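Local coordinates for precorrin-6y methylase (Rhodobacter capsulatus, PDB 3NJR), which acts in cobalamin biosynthesis as a precorrin-6Y C5,15-methyltransferase, this chain being its C-terminal domain with S-adenosyl-L-homocysteine bound, at residues N153-E158 against A193-L198; G56-D61 against D119-E124; T148-N153 against L198-Q203. All blocks are in the same frame, centred on the assembly; numbering follows the deposited sequence.

Overall arrangement
All three contacts hang on one mixed sheet. Contact 3 pairs strand 149-154 with the last part of strand 188-203; contact 1 continues the same pairing by one step to where the two strands part, and is nested inside the loop that contact 3 closes. Their centres are about 15 Å apart, and they share N153 and L198. Contact 2 lies across the chain's centre from contact 1, about 26 Å between centres, but touches contact 3 through the salt bridge E57 OE1 to R149 NH1. The side chain of N153 comes to about 7 Å from bound S-adenosyl-L-homocysteine and that of L59, in contact 2, to about 9 Å.

Contact 1. Residues N153-E158 against A193-L198; sequences NAVTLE and ASRPQL
With chi1 at 71°, V155 tucks CG1 between its backbone N and carbonyl carbon and throws CG2 anti to N, where it meets CD of R195 at 3.9 Å. The R195 chain is extended from CG to NE, the methyl touches it at CD, partway along, and the two side chains cross obliquely. Q197 does something different: its chi1 of -139° lays CG against the backbone oxygen of A154, with CG to A154 O at 3.2 Å, and the extended chain beyond then brings NE2 alongside CB of N153.

Behind these side chains the backbone is zipped once. A154 and L198 form an antiparallel hydrogen-bonded pair, A154 N to L198 O at 2.8 Å and L198 N to A154 O at 3.0 Å. Their CB atoms stand on the same face of the sheet 4.4 Å apart, and helix 157-170 packs on that face through E160, which touches both. This is the carboxyl end of strand 149-154 in a Rossmann-like methyltransferase sheet, beside antiparallel strand 188-203. Past A154 the two segments separate: one turns into helix 157-170, where T156 is the N-cap and its OG1 bonds to S159 N, while the other runs back through P196 and R195 toward the far part of its long strand.

The charged end of R195 looks outside the pair altogether. Its NE bonds to the backbone oxygen of W191 of the second subunit, and E158 OE2 makes a salt bridge with R189 NE of that same subunit.

Contact 2. Residues G56-D61 against D119-E124; sequences GELLWD and DLPLPE
W60 and P123 make the tight half of this contact. The proline ring stands roughly at right angles to the indole and sets CD and CG over one face, with CD 3.6 Å from the centroid of the six-membered ring and 17° off the normal, a CH-pi contact. On the opposite face sits CD1 of L120, offset toward the rim, while CB of L120 approaches CZ2 of the indole at 3.7 Å. With CG of W60 anti to the carbonyl carbon (chi1 -80°), the indole reaches the loop and its NE1 finds the carbonyl of P121 near the ring plane, a weak hydrogen bond of 3.0 Å. L58 fills in beside this, its CG 4.3 Å from CB of P123. L117 and L144 also touch the indole, continuing the apolar packing beyond the two segments.

Toward solvent the packing thins. The side chain of L122 reaches the indole with CD2 alone, 3.9 Å from CH2 of W60, while its backbone O lies near CD2 of L58, and P121 offers the rim of its ring to that same methyl.

E124 works the other end of the contact. Bent at chi2 (81°), its side chain curls back so that OE1 takes L58 N at 2.7 Å through its anti lone pair, while its own backbone N gives to L58 O at 2.9 Å. Just beyond, strand 125-128 carries on the parallel pairing with L58 to A125. The aliphatic part of E57 lies against CB of E124, yet its carboxylate turns elsewhere, to a salt bridge with R149 that may ease the repulsion between the two glutamates. The two bonds to L58 thus fix both the carboxyl group of E124 and the start of strand 58-62.

Contact 3. Residues T148-N153 against L198-Q203; sequences TRIVAN and LQWSGQ
I150 N to G202 O is the shortest hydrogen bond here, 2.8 Å and nearly straight at 172°. The return bond, G202 N to I150 O, measures 3.0 Å. Two steps on, A152 and W200 repeat the hydrogen-bonded pattern, with W200 N to A152 O at 2.9 Å. Between them V151 faces S201 as a non-hydrogen-bonded pair, CG2 of the valine 3.9 Å from OG of the serine.

On the face with I150 and A152, W200 holds CG anti to its backbone N (chi1 178°) and swings its ring forward along the strand, one face over the backbone N of G202. The glycine has no side chain to stand in its way. CZ3 of the indole meets CB of I150 at 4.0 Å, and NE1 goes to G171 O. L163 and L166 of helix 157-170 pack against the indole from outside the pair.

The other face is more polar at one end. Q199 runs extended beside N153, their amide planes only 21° apart, and NE2 reaches N153 OD1 in a weak bond of 3.3 Å. Helix 41-51 lies over this face, touching V151, S201 and Q199, and R149 reaches across to E57 and L51 O.

The nearly antiparallel pair of segments 149-153 and 198-203 is the junction in the 3-2-1-4-5-7-6 sheet where the five parallel strands meet antiparallel strand 188-203, the hallmark of class I S-adenosylmethionine-dependent methyltransferases.

Contact 1. Residues N153-E158 against A193-L198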
loop_
_atom_site.group_PDB
_atom_site.type_symbol
_atom_site.label_atom_id
_atom_site.label_comp_id
_atom_site.label_asym_id
_atom_site.label_seq_id
_atom_site.Cartn_x
_atom_site.Cartn_y
_atom_site.Cartn_z
ATOM N N ASN A 153 2.424 15.796 9.342
ATOM C CA ASN A 153 2.584 14.349 9.107
ATOM C C ASN A 153 2.105 13.538 10.327
ATOM O O ASN A 153 2.373 13.893 11.456
ATOM C CB ASN A 153 4.037 13.998 8.779
ATOM C CG ASN A 153 4.598 14.807 7.600
ATOM O OD1 ASN A 153 3.884 15.144 6.654
ATOM N ND2 ASN A 153 5.889 15.112 7.660
ATOM N N ALA A 154 1.381 12.455 10.094
ATOM C CA ALA A 154 0.926 11.579 11.173
ATOM C C ALA A 154 1.411 10.147 10.939
ATOM O O ALA A 154 1.325 9.637 9.826
ATOM C CB ALA A 154 -0.579 11.607 11.249
ATOM N N VAL A 155 1.908 9.491 11.979
ATOM C CA VAL A 155 2.308 8.080 11.844
ATOM C C VAL A 155 1.643 7.132 12.875
ATOM O O VAL A 155 1.892 5.909 12.853
ATOM C CB VAL A 155 3.841 7.924 11.820
ATOM C CG1 VAL A 155 4.444 8.210 13.203
ATOM C CG2 VAL A 155 4.218 6.545 11.307
ATOM N N THR A 156 0.806 7.696 13.760
ATOM C CA THR A 156 -0.019 6.911 14.684
ATOM C C THR A 156 -1.492 6.967 14.278
ATOM O O THR A 156 -1.940 7.940 13.652
ATOM C CB THR A 156 0.109 7.389 16.156
ATOM O OG1 THR A 156 -0.505 8.676 16.303
ATOM C CG2 THR A 156 1.553 7.457 16.590
ATOM N N LEU A 157 -2.252 5.936 14.650
ATOM C CA LEU A 157 -3.680 5.896 14.336
ATOM C C LEU A 157 -4.385 7.077 14.974
ATOM O O LEU A 157 -5.340 7.630 14.403
ATOM C CB LEU A 157 -4.314 4.573 14.776
ATOM C CG LEU A 157 -3.849 3.295 14.058
ATOM C CD1 LEU A 157 -4.379 2.039 14.726
ATOM C CD2 LEU A 157 -4.268 3.318 12.626
ATOM N N GLU A 158 -3.893 7.486 16.147
ATOM C CA GLU A 158 -4.481 8.610 16.874
ATOM C C GLU A 158 -4.243 9.961 16.189
ATOM O O GLU A 158 -5.169 10.753 16.046
ATOM C CB GLU A 158 -4.012 8.614 18.325
ATOM C CG GLU A 158 -4.667 7.513 19.176
ATOM C CD GLU A 158 -4.017 6.132 19.012
ATOM O OE1 GLU A 158 -2.897 6.038 18.428
ATOM O OE2 GLU A 158 -4.627 5.135 19.495
ATOM N N ALA A 193 10.037 -2.890 5.318
ATOM C CA ALA A 193 8.718 -2.859 5.899
ATOM C C ALA A 193 8.435 -1.428 6.350
ATOM O O ALA A 193 9.123 -0.891 7.235
ATOM C CB ALA A 193 8.650 -3.834 7.048
ATOM N N SER A 194 7.439 -0.804 5.722
ATOM C CA SER A 194 7.100 0.596 6.025
ATOM C C SER A 194 5.689 0.768 6.595
ATOM O O SER A 194 4.879 -0.164 6.558
ATOM C CB SER A 194 7.277 1.472 4.778
ATOM O OG SER A 194 6.398 1.064 3.744
ATOM N N ARG A 195 5.411 1.956 7.135
ATOM C CA ARG A 195 4.049 2.334 7.526
ATOM C C ARG A 195 3.531 3.373 6.557
ATOM O O ARG A 195 4.292 4.214 6.090
ATOM C CB ARG A 195 4.032 2.953 8.913
ATOM C CG ARG A 195 4.552 2.064 9.978
ATOM C CD ARG A 195 4.327 2.679 11.332
ATOM N NE ARG A 195 4.535 1.661 12.360
ATOM C CZ ARG A 195 5.721 1.335 12.874
ATOM N NH1 ARG A 195 6.815 1.971 12.471
ATOM N NH2 ARG A 195 5.811 0.376 13.796
ATOM N N PRO A 196 2.230 3.350 6.250
ATOM C CA PRO A 196 1.777 4.566 5.568
ATOM C C PRO A 196 1.883 5.752 6.533
ATOM O O PRO A 196 1.888 5.570 7.760
ATOM C CB PRO A 196 0.319 4.273 5.229
ATOM C CG PRO A 196 -0.096 3.225 6.216
ATOM C CD PRO A 196 1.127 2.457 6.637
ATOM N N GLN A 197 2.013 6.952 5.984
ATOM C CA GLN A 197 2.022 8.165 6.780
ATOM C C GLN A 197 0.925 9.024 6.172
ATOM O O GLN A 197 0.727 9.027 4.952
ATOM C CB GLN A 197 3.393 8.848 6.698
ATOM C CG GLN A 197 3.923 9.422 8.022
ATOM C CD GLN A 197 5.465 9.529 8.089
ATOM O OE1 GLN A 197 6.183 8.524 8.070
ATOM N NE2 GLN A 197 5.963 10.757 8.207
ATOM N N LEU A 198 0.172 9.713 7.018
ATOM C CA LEU A 198 -0.815 10.652 6.519
ATOM C C LEU A 198 -0.258 12.066 6.578
ATOM O O LEU A 198 0.511 12.404 7.479
ATOM C CB LEU A 198 -2.134 10.522 7.280
ATOM C CG LEU A 198 -3.297 9.854 6.528
ATOM C CD1 LEU A 198 -2.966 8.433 6.099
ATOM C CD2 LEU A 198 -4.586 9.891 7.358
#

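Contact 2. Residues G56-D61 against D119-E124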
loop_
_atom_site.group_PDB
_atom_site.type_symbol
_atom_site.label_atom_id
_atom_site.label_comp_id
_atom_site.label_asym_id
_atom_site.label_seq_id
_atom_site.Cartn_x
_atom_site.Cartn_y
_atom_site.Cartn_z
ATOM N N GLY A 56 11.678 34.578 1.597
ATOM C CA GLY A 56 11.522 35.367 2.820
ATOM C C GLY A 56 10.371 35.010 3.762
ATOM O O GLY A 56 10.295 35.553 4.888
ATOM N N GLU A 57 9.479 34.111 3.334
ATOM C CA GLU A 57 8.377 33.669 4.173
ATOM C C GLU A 57 8.893 33.035 5.458
ATOM O O GLU A 57 9.997 32.480 5.486
ATOM C CB GLU A 57 7.512 32.669 3.429
ATOM C CG GLU A 57 6.559 33.259 2.421
ATOM C CD GLU A 57 5.542 32.239 1.955
ATOM O OE1 GLU A 57 5.812 31.025 2.049
ATOM O OE2 GLU A 57 4.454 32.638 1.498
ATOM N N LEU A 58 8.092 33.118 6.517
ATOM C CA LEU A 58 8.482 32.586 7.834
ATOM C C LEU A 58 7.807 31.252 8.104
ATOM O O LEU A 58 6.612 31.100 7.821
ATOM C CB LEU A 58 8.176 33.595 8.953
ATOM C CG LEU A 58 8.397 33.236 10.432
ATOM C CD1 LEU A 58 9.847 32.971 10.809
ATOM C CD2 LEU A 58 7.860 34.320 11.323
ATOM N N LEU A 59 8.572 30.304 8.659
ATOM C CA LEU A 59 8.054 28.998 9.087
ATOM C C LEU A 59 8.113 28.756 10.617
ATOM O O LEU A 59 9.160 28.941 11.263
ATOM C CB LEU A 59 8.782 27.849 8.356
ATOM C CG LEU A 59 8.398 26.396 8.720
ATOM C CD1 LEU A 59 7.076 25.950 8.107
ATOM C CD2 LEU A 59 9.489 25.400 8.405
ATOM N N TRP A 60 6.999 28.321 11.191
ATOM C CA TRP A 60 7.037 27.703 12.509
ATOM C C TRP A 60 7.204 26.222 12.266
ATOM O O TRP A 60 6.367 25.615 11.619
ATOM C CB TRP A 60 5.722 27.966 13.282
ATOM C CG TRP A 60 5.647 29.318 13.925
ATOM C CD1 TRP A 60 6.553 30.332 13.811
ATOM C CD2 TRP A 60 4.599 29.813 14.762
ATOM N NE1 TRP A 60 6.149 31.412 14.532
ATOM C CE2 TRP A 60 4.944 31.129 15.123
ATOM C CE3 TRP A 60 3.389 29.276 15.235
ATOM C CZ2 TRP A 60 4.123 31.924 15.955
ATOM C CZ3 TRP A 60 2.581 30.063 16.049
ATOM C CH2 TRP A 60 2.952 31.367 16.403
ATOM N N ASP A 61 8.286 25.643 12.765
ATOM C CA ASP A 61 8.507 24.199 12.653
ATOM C C ASP A 61 8.345 23.599 14.040
ATOM O O ASP A 61 9.260 23.659 14.862
ATOM C CB ASP A 61 9.906 23.907 12.059
ATOM C CG ASP A 61 10.286 22.400 12.057
ATOM O OD1 ASP A 61 9.493 21.529 12.545
ATOM O OD2 ASP A 61 11.411 22.077 11.563
ATOM N N ASP A 119 5.349 34.002 22.343
ATOM C CA ASP A 119 5.979 35.296 22.021
ATOM C C ASP A 119 6.623 35.371 20.626
ATOM O O ASP A 119 7.357 36.319 20.325
ATOM C CB ASP A 119 6.987 35.728 23.106
ATOM C CG ASP A 119 8.123 34.714 23.308
ATOM O OD1 ASP A 119 8.084 33.614 22.680
ATOM O OD2 ASP A 119 9.049 35.017 24.117
ATOM N N LEU A 120 6.361 34.384 19.778
ATOM C CA LEU A 120 6.970 34.364 18.469
ATOM C C LEU A 120 6.144 35.204 17.516
ATOM O O LEU A 120 4.927 35.324 17.695
ATOM C CB LEU A 120 7.094 32.935 17.964
ATOM C CG LEU A 120 7.900 32.001 18.862
ATOM C CD1 LEU A 120 7.973 30.610 18.255
ATOM C CD2 LEU A 120 9.278 32.561 19.118
ATOM N N PRO A 121 6.796 35.809 16.513
ATOM C CA PRO A 121 6.022 36.500 15.471
ATOM C C PRO A 121 5.215 35.481 14.673
ATOM O O PRO A 121 5.667 34.344 14.524
ATOM C CB PRO A 121 7.106 37.128 14.575
ATOM C CG PRO A 121 8.362 36.327 14.859
ATOM C CD PRO A 121 8.254 35.899 16.298
ATOM N N LEU A 122 4.047 35.878 14.173
ATOM C CA LEU A 122 3.192 34.969 13.406
ATOM C C LEU A 122 3.800 34.553 12.043
ATOM O O LEU A 122 4.343 35.381 11.308
ATOM C CB LEU A 122 1.786 35.558 13.231
ATOM C CG LEU A 122 0.913 35.725 14.493
ATOM C CD1 LEU A 122 -0.436 36.373 14.167
ATOM C CD2 LEU A 122 0.715 34.411 15.264
ATOM N N PRO A 123 3.705 33.258 11.699
ATOM C CA PRO A 123 4.419 32.776 10.526
ATOM C C PRO A 123 3.563 32.918 9.286
ATOM O O PRO A 123 2.373 33.201 9.418
ATOM C CB PRO A 123 4.584 31.300 10.838
ATOM C CG PRO A 123 3.289 30.970 11.572
ATOM C CD PRO A 123 3.067 32.154 12.446
ATOM N N GLU A 124 4.178 32.727 8.111
ATOM C CA GLU A 124 3.462 32.609 6.849
ATOM C C GLU A 124 3.051 31.134 6.605
ATOM O O GLU A 124 2.053 30.866 5.925
ATOM C CB GLU A 124 4.319 33.136 5.699
ATOM C CG GLU A 124 4.258 34.663 5.451
ATOM C CD GLU A 124 5.145 35.493 6.387
ATOM O OE1 GLU A 124 6.297 35.090 6.684
ATOM O OE2 GLU A 124 4.692 36.577 6.836
#

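Contact 3. Residues T148-N153 against L198-Q203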
loop_
_atom_site.group_PDB
_atom_site.type_symbol
_atom_site.label_atom_id
_atom_site.label_comp_id
_atom_site.label_asym_id
_atom_site.label_seq_id
_atom_site.Cartn_x
_atom_site.Cartn_y
_atom_site.Cartn_z
ATOM N N THR A 148 -2.654 31.350 6.467
ATOM C CA THR A 148 -1.382 30.786 6.888
ATOM C C THR A 148 -1.499 29.331 6.490
ATOM O O THR A 148 -2.538 28.725 6.728
ATOM C CB THR A 148 -1.184 30.911 8.436
ATOM O OG1 THR A 148 -1.203 32.298 8.831
ATOM C CG2 THR A 148 0.130 30.266 8.903
ATOM N N ARG A 149 -0.455 28.774 5.877
ATOM C CA ARG A 149 -0.502 27.397 5.417
ATOM C C ARG A 149 -0.082 26.463 6.536
ATOM O O ARG A 149 0.847 26.768 7.269
ATOM C CB ARG A 149 0.356 27.217 4.153
ATOM C CG ARG A 149 0.192 28.387 3.150
ATOM C CD ARG A 149 0.931 28.210 1.818
ATOM N NE ARG A 149 2.381 28.106 1.964
ATOM C CZ ARG A 149 3.239 29.132 1.957
ATOM N NH1 ARG A 149 4.539 28.900 2.098
ATOM N NH2 ARG A 149 2.817 30.383 1.826
ATOM N N ILE A 150 -0.792 25.337 6.675
ATOM C CA ILE A 150 -0.468 24.284 7.657
ATOM C C ILE A 150 -0.130 22.962 6.981
ATOM O O ILE A 150 -0.800 22.561 6.028
ATOM C CB ILE A 150 -1.626 23.972 8.635
ATOM C CG1 ILE A 150 -2.527 25.195 8.880
ATOM C CG2 ILE A 150 -1.079 23.360 9.942
ATOM C CD1 ILE A 150 -2.051 26.179 9.933
ATOM N N VAL A 151 0.903 22.284 7.494
ATOM C CA VAL A 151 1.292 20.975 6.989
ATOM C C VAL A 151 1.684 20.066 8.145
ATOM O O VAL A 151 2.531 20.406 8.951
ATOM C CB VAL A 151 2.419 21.070 5.897
ATOM C CG1 VAL A 151 2.874 19.687 5.419
ATOM C CG2 VAL A 151 1.949 21.910 4.706
ATOM N N ALA A 152 1.048 18.901 8.218
ATOM C CA ALA A 152 1.304 17.950 9.300
ATOM C C ALA A 152 1.469 16.535 8.777
ATOM O O ALA A 152 0.753 16.134 7.880
ATOM C CB ALA A 152 0.178 17.999 10.294
ATOM N N ASN A 153 2.424 15.796 9.342
ATOM C CA ASN A 153 2.584 14.349 9.107
ATOM C C ASN A 153 2.105 13.538 10.327
ATOM O O ASN A 153 2.373 13.893 11.456
ATOM C CB ASN A 153 4.037 13.998 8.779
ATOM C CG ASN A 153 4.598 14.807 7.600
ATOM O OD1 ASN A 153 3.884 15.144 6.654
ATOM N ND2 ASN A 153 5.889 15.112 7.660
ATOM N N LEU A 198 0.172 9.713 7.018
ATOM C CA LEU A 198 -0.815 10.652 6.519
ATOM C C LEU A 198 -0.258 12.066 6.578
ATOM O O LEU A 198 0.511 12.404 7.479
ATOM C CB LEU A 198 -2.134 10.522 7.280
ATOM C CG LEU A 198 -3.297 9.854 6.528
ATOM C CD1 LEU A 198 -2.966 8.433 6.099
ATOM C CD2 LEU A 198 -4.586 9.891 7.358
ATOM N N GLN A 199 -0.612 12.874 5.587
ATOM C CA GLN A 199 -0.136 14.239 5.523
ATOM C C GLN A 199 -1.276 15.157 5.155
ATOM O O GLN A 199 -1.917 14.994 4.112
ATOM C CB GLN A 199 1.019 14.392 4.535
ATOM C CG GLN A 199 1.570 15.822 4.465
ATOM C CD GLN A 199 2.471 16.069 3.260
ATOM O OE1 GLN A 199 1.989 16.277 2.150
ATOM N NE2 GLN A 199 3.783 16.088 3.488
ATOM N N TRP A 200 -1.533 16.118 6.026
ATOM C CA TRP A 200 -2.520 17.107 5.729
ATOM C C TRP A 200 -1.853 18.412 5.338
ATOM O O TRP A 200 -0.792 18.810 5.876
ATOM C CB TRP A 200 -3.474 17.299 6.901
ATOM C CG TRP A 200 -4.507 18.360 6.642
ATOM C CD1 TRP A 200 -5.431 18.393 5.626
ATOM C CD2 TRP A 200 -4.713 19.553 7.407
ATOM N NE1 TRP A 200 -6.199 19.539 5.711
ATOM C CE2 TRP A 200 -5.788 20.264 6.797
ATOM C CE3 TRP A 200 -4.105 20.086 8.558
ATOM C CZ2 TRP A 200 -6.268 21.478 7.298
ATOM C CZ3 TRP A 200 -4.586 21.296 9.068
ATOM C CH2 TRP A 200 -5.663 21.981 8.427
ATOM N N SER A 201 -2.489 19.081 4.394
ATOM C CA SER A 201 -2.000 20.336 3.914
ATOM C C SER A 201 -3.238 21.219 3.723
ATOM O O SER A 201 -4.110 20.922 2.897
ATOM C CB SER A 201 -1.232 20.097 2.613
ATOM O OG SER A 201 -0.832 21.305 2.021
ATOM N N GLY A 202 -3.339 22.274 4.526
ATOM C CA GLY A 202 -4.458 23.203 4.441
ATOM C C GLY A 202 -4.051 24.611 4.814
ATOM O O GLY A 202 -2.881 24.943 4.806
ATOM N N GLN A 203 -5.027 25.443 5.149
ATOM C CA GLN A 203 -4.739 26.823 5.549
ATOM C C GLN A 203 -5.805 27.457 6.450
ATOM O O GLN A 203 -6.967 27.087 6.340
ATOM C CB GLN A 203 -4.523 27.682 4.313
ATOM C CG GLN A 203 -5.754 27.919 3.522
ATOM C CD GLN A 203 -5.520 28.963 2.476
ATOM O OE1 GLN A 203 -4.513 28.920 1.752
ATOM N NE2 GLN A 203 -6.437 29.935 2.391
#